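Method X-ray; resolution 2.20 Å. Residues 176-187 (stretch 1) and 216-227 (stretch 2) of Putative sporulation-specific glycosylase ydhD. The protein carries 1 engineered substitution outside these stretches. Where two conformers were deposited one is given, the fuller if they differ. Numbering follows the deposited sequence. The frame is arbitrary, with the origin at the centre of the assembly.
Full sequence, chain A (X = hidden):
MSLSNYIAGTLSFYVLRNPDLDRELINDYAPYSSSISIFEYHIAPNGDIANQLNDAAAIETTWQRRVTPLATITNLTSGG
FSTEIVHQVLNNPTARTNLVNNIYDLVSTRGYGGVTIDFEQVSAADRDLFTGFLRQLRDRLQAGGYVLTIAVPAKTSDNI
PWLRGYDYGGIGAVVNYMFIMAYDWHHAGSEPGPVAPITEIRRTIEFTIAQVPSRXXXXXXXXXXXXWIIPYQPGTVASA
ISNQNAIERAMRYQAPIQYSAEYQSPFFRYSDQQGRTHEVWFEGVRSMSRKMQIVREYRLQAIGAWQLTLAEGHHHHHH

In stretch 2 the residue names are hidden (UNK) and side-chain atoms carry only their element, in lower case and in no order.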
# COMPACT_ATOMS: atom_id res chain seq x y z
N ASN A 176 -19.24 4.40 19.94
CA ASN A 176 -18.82 3.18 20.60
C ASN A 176 -17.31 3.18 20.73
O ASN A 176 -16.77 2.78 21.76
CB ASN A 176 -19.30 1.94 19.82
CG ASN A 176 -20.81 1.81 19.79
OD1 ASN A 176 -21.46 2.24 18.84
ND2 ASN A 176 -21.38 1.23 20.85
N TYR A 177 -16.62 3.61 19.66
CA TYR A 177 -15.16 3.63 19.63
C TYR A 177 -14.59 4.87 18.94
O TYR A 177 -15.17 5.38 17.98
CB TYR A 177 -14.59 2.35 18.99
CG TYR A 177 -14.94 1.08 19.74
CD1 TYR A 177 -14.20 0.67 20.85
CD2 TYR A 177 -16.02 0.29 19.35
CE1 TYR A 177 -14.53 -0.49 21.55
CE2 TYR A 177 -16.36 -0.86 20.04
CZ TYR A 177 -15.62 -1.25 21.13
OH TYR A 177 -15.97 -2.40 21.81
N MET A 178 -13.45 5.34 19.42
CA MET A 178 -12.79 6.51 18.86
C MET A 178 -11.44 6.10 18.32
O MET A 178 -10.59 5.61 19.06
CB MET A 178 -12.65 7.60 19.94
CG MET A 178 -11.99 8.91 19.50
SD MET A 178 -11.85 10.15 20.83
CE MET A 178 -13.56 10.41 21.18
N PHE A 179 -11.26 6.27 17.01
CA PHE A 179 -9.98 5.99 16.37
C PHE A 179 -9.21 7.31 16.33
O PHE A 179 -9.56 8.22 15.58
CB PHE A 179 -10.15 5.45 14.94
CG PHE A 179 -11.00 4.20 14.81
CD1 PHE A 179 -11.18 3.31 15.86
CD2 PHE A 179 -11.59 3.90 13.58
CE1 PHE A 179 -11.95 2.16 15.71
CE2 PHE A 179 -12.36 2.76 13.42
CZ PHE A 179 -12.54 1.89 14.48
N ILE A 180 -8.17 7.41 17.14
CA ILE A 180 -7.40 8.65 17.19
C ILE A 180 -6.26 8.55 16.21
O ILE A 180 -5.41 7.67 16.33
CB ILE A 180 -6.89 8.97 18.61
CG1 ILE A 180 -8.08 9.20 19.55
CG2 ILE A 180 -5.99 10.21 18.59
CD1 ILE A 180 -7.69 9.26 20.98
N MET A 181 -6.24 9.44 15.23
CA MET A 181 -5.23 9.39 14.19
C MET A 181 -3.98 10.13 14.64
O MET A 181 -3.74 11.28 14.27
CB MET A 181 -5.81 9.90 12.86
CG MET A 181 -7.05 9.11 12.36
SD MET A 181 -6.82 7.32 12.02
CE MET A 181 -7.19 6.56 13.54
N ALA A 182 -3.19 9.43 15.46
CA ALA A 182 -2.05 10.02 16.16
C ALA A 182 -0.78 10.01 15.31
O ALA A 182 0.16 9.25 15.58
CB ALA A 182 -1.82 9.31 17.49
N TYR A 183 -0.77 10.86 14.29
CA TYR A 183 0.36 11.01 13.37
C TYR A 183 0.25 12.32 12.63
O TYR A 183 -0.74 13.05 12.80
CB TYR A 183 0.45 9.84 12.37
CG TYR A 183 -0.84 9.53 11.63
CD1 TYR A 183 -1.21 10.26 10.51
CD2 TYR A 183 -1.67 8.49 12.05
CE1 TYR A 183 -2.39 9.98 9.83
CE2 TYR A 183 -2.85 8.21 11.37
CZ TYR A 183 -3.20 8.96 10.26
OH TYR A 183 -4.36 8.68 9.59
N ASP A 184 1.24 12.61 11.78
CA ASP A 184 1.32 13.84 10.98
C ASP A 184 1.53 15.11 11.80
O ASP A 184 1.09 16.20 11.40
CB ASP A 184 0.13 14.00 10.00
CG ASP A 184 0.29 13.18 8.74
OD1 ASP A 184 1.31 12.47 8.62
OD2 ASP A 184 -0.59 13.25 7.87
N TRP A 185 2.22 14.97 12.94
CA TRP A 185 2.75 16.11 13.68
C TRP A 185 3.79 16.84 12.83
O TRP A 185 3.94 18.06 12.93
CB TRP A 185 3.35 15.67 15.02
CG TRP A 185 2.33 15.65 16.13
CD1 TRP A 185 1.83 16.73 16.80
CD2 TRP A 185 1.68 14.49 16.67
NE1 TRP A 185 0.91 16.32 17.74
CE2 TRP A 185 0.80 14.95 17.68
CE3 TRP A 185 1.76 13.12 16.42
CZ2 TRP A 185 -0.00 14.08 18.44
CZ3 TRP A 185 0.97 12.25 17.17
CH2 TRP A 185 0.10 12.74 18.17
N HIS A 186 4.49 16.07 12.01
CA HIS A 186 5.22 16.61 10.88
C HIS A 186 4.77 15.85 9.65
O HIS A 186 4.49 14.65 9.72
CB HIS A 186 6.72 16.46 11.08
CG HIS A 186 7.22 17.13 12.32
ND1 HIS A 186 7.66 18.44 12.34
CD2 HIS A 186 7.34 16.68 13.59
CE1 HIS A 186 8.03 18.75 13.57
NE2 HIS A 186 7.86 17.70 14.35
N HIS A 187 4.69 16.56 8.53
CA HIS A 187 4.11 16.04 7.30
C HIS A 187 4.71 16.72 6.06
O HIS A 187 5.71 17.44 6.17
CB HIS A 187 2.58 16.20 7.32
CG HIS A 187 2.12 17.61 7.54
ND1 HIS A 187 1.73 18.43 6.51
CD2 HIS A 187 1.99 18.34 8.67
CE1 HIS A 187 1.39 19.61 6.99
NE2 HIS A 187 1.53 19.58 8.30
N UNK A 216 -12.72 2.65 24.82
CA UNK A 216 -13.22 3.20 23.56
C UNK A 216 -12.10 3.77 22.67
O UNK A 216 -12.36 4.18 21.54
n UNK A 216 -18.90 5.60 24.61
c UNK A 216 -15.48 3.95 24.57
c UNK A 216 -16.49 5.08 24.47
c UNK A 216 -17.84 4.65 25.00
c UNK A 216 -14.22 4.34 23.84
N UNK A 217 -10.87 3.77 23.19
CA UNK A 217 -9.76 4.48 22.55
C UNK A 217 -8.86 3.56 21.73
O UNK A 217 -8.26 2.62 22.26
c UNK A 217 -8.91 5.26 23.60
c UNK A 217 -9.78 6.23 24.41
c UNK A 217 -7.77 6.01 22.92
c UNK A 217 -9.08 6.85 25.62
N UNK A 218 -8.75 3.86 20.44
CA UNK A 218 -7.84 3.15 19.54
C UNK A 218 -6.82 4.17 19.03
O UNK A 218 -7.20 5.20 18.48
c UNK A 218 -7.66 1.96 17.30
c UNK A 218 -9.46 1.29 18.88
c UNK A 218 -8.61 2.46 18.37
c UNK A 218 -10.89 1.62 19.22
N UNK A 219 -5.53 3.89 19.23
CA UNK A 219 -4.46 4.75 18.71
C UNK A 219 -4.04 4.32 17.29
O UNK A 219 -3.42 3.28 17.10
c UNK A 219 -3.24 4.82 19.67
c UNK A 219 -2.16 5.75 19.12
c UNK A 219 -3.66 5.22 21.09
c UNK A 219 -4.35 6.60 21.22
N UNK A 220 -4.42 5.12 16.30
CA UNK A 220 -4.02 4.88 14.91
C UNK A 220 -2.55 5.20 14.68
O UNK A 220 -2.06 6.22 15.16
N UNK A 221 -1.86 4.33 13.96
CA UNK A 221 -0.44 4.53 13.63
C UNK A 221 -0.27 5.16 12.22
O UNK A 221 -1.20 5.08 11.40
c UNK A 221 0.39 3.22 13.78
c UNK A 221 0.28 2.66 15.21
c UNK A 221 0.02 2.19 12.73
N UNK A 222 0.89 5.81 11.95
CA UNK A 222 1.10 6.47 10.65
C UNK A 222 0.96 5.56 9.43
O UNK A 222 1.37 4.40 9.46
c UNK A 222 2.05 6.01 12.84
c UNK A 222 2.82 7.09 12.16
c UNK A 222 2.54 6.98 10.73
N UNK A 223 0.36 6.10 8.38
CA UNK A 223 0.34 5.45 7.08
C UNK A 223 1.63 5.79 6.31
O UNK A 223 2.20 4.92 5.66
c UNK A 223 -1.17 3.99 4.62
c UNK A 223 -1.21 5.50 4.85
c UNK A 223 -0.91 5.90 6.31
c UNK A 223 -2.55 6.09 4.43
N UNK A 224 2.08 7.04 6.43
CA UNK A 224 3.21 7.59 5.66
C UNK A 224 4.39 8.04 6.52
O UNK A 224 4.18 8.61 7.59
c UNK A 224 -0.45 9.15 2.84
c UNK A 224 -0.15 8.36 1.74
c UNK A 224 2.01 7.88 2.66
c UNK A 224 0.49 9.30 3.86
c UNK A 224 2.76 8.84 4.88
c UNK A 224 1.08 7.72 1.65
c UNK A 224 1.73 8.65 3.79
o UNK A 224 -1.07 8.20 0.74
N UNK A 225 5.60 7.84 6.02
CA UNK A 225 6.79 8.51 6.52
C UNK A 225 7.06 9.62 5.51
O UNK A 225 6.35 9.71 4.51
N UNK A 226 8.05 10.47 5.76
CA UNK A 226 8.32 11.56 4.81
C UNK A 226 9.79 11.78 4.51
O UNK A 226 10.64 11.57 5.37
c UNK A 226 3.37 12.64 5.62
o UNK A 226 2.01 12.55 5.78
c UNK A 226 5.55 12.54 6.59
c UNK A 226 6.14 12.82 5.36
c UNK A 226 5.31 13.01 4.25
c UNK A 226 3.93 12.92 4.38
c UNK A 226 7.65 12.89 5.23
c UNK A 226 4.18 12.45 6.72
N UNK A 227 10.06 12.21 3.28
CA UNK A 227 11.40 12.52 2.80
C UNK A 227 11.45 14.00 2.45
O UNK A 227 10.90 14.42 1.43
c UNK A 227 13.17 11.65 1.18
o UNK A 227 13.59 10.65 0.55
o UNK A 227 13.92 12.59 1.50
c UNK A 227 11.69 11.67 1.55
O HOH W 1 0.61 6.62 16.19

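Position 216 has five side-chain atoms, four carbons in a row ending in nitrogen. The chain runs past Asn176 O. An unbranched chain with a terminal nitrogen is lysine, Lys216. Lys216 CG lies 3.3 Å from Asn176 O. Its backbone O accepts a hydrogen bond from Met178 N at 2.7 Å, nearly straight.

Position 217 has four carbons, forked at the first, with one arm two carbons long. The one-carbon arm reaches Ile180. This is isoleucine, Ile217. Its CG2 lies 3.8 Å from Ile180 CD1, on the sheet face that carries Met178 and Ile180.

Position 218 has the same forked four carbons, but on the other face, with Phe179. Its CB is 3.7 Å from Phe179 CD1, and the end of its long arm is 3.8 Å from Tyr177 CB. It is Ile218. Its N donates to Met178 O at 2.9 Å, and its O accepts from Ile180 N at 2.8 Å.

Position 219 again has four carbons forked at the first, one arm two carbons long. The one-carbon arm reaches Ala182. It is Ile219. Its CG2 packs 3.9 Å from Ala182 CB.

Position 220 has no side-chain atoms: Gly220. A CB here would fall 2.5 Å from Met181 CE, a clash. Gly220 N donates to Ile180 O at 2.7 Å.

Position 221 has three carbons, one carrying the other two. This is valine, Val221. Its side chain points away from stretch 1, but its O lies 3.5 Å from Tyr183 CD2.

Position 222 has three carbons closing a ring onto the backbone N. The ring meets Tyr183. This is proline, Pro222. Its CG lies 3.6 Å from Tyr183 CB.

Position 223 has four carbons forked at the second: Leu223. It makes no contact with stretch 1.

Position 224 has one carbon, then a six-carbon ring bearing oxygen: Tyr224. It too makes no contact.

Position 225 has no side-chain atoms: Gly225.

Position 226 has another six-carbon ring bearing oxygen. The oxygen is 2.9 Å from Asp184 OD1. This is Tyr226, whose OH donates that hydrogen bond. His187 CA sits over one ring face, 3.8 Å from the centroid, in a CH-pi contact.

Position 227 has two carbons, the second carrying two oxygens: Asp227. Both oxygens are hydrogen-bonded elsewhere in the structure.

The contact works as a parallel strand pair. Four backbone hydrogen bonds set the register, and apolar side chains pack on both faces. At Gly220 the pairing loosens: Ala182 N to Gly220 O is a weak bond at 3.4 Å. A water donates to both Ala182 O and Gly220 O there. Farther on, Tyr226 anchors the loop through Asp184 and His187.

Stretch 2 216-227: KIIIGVPLYGYD
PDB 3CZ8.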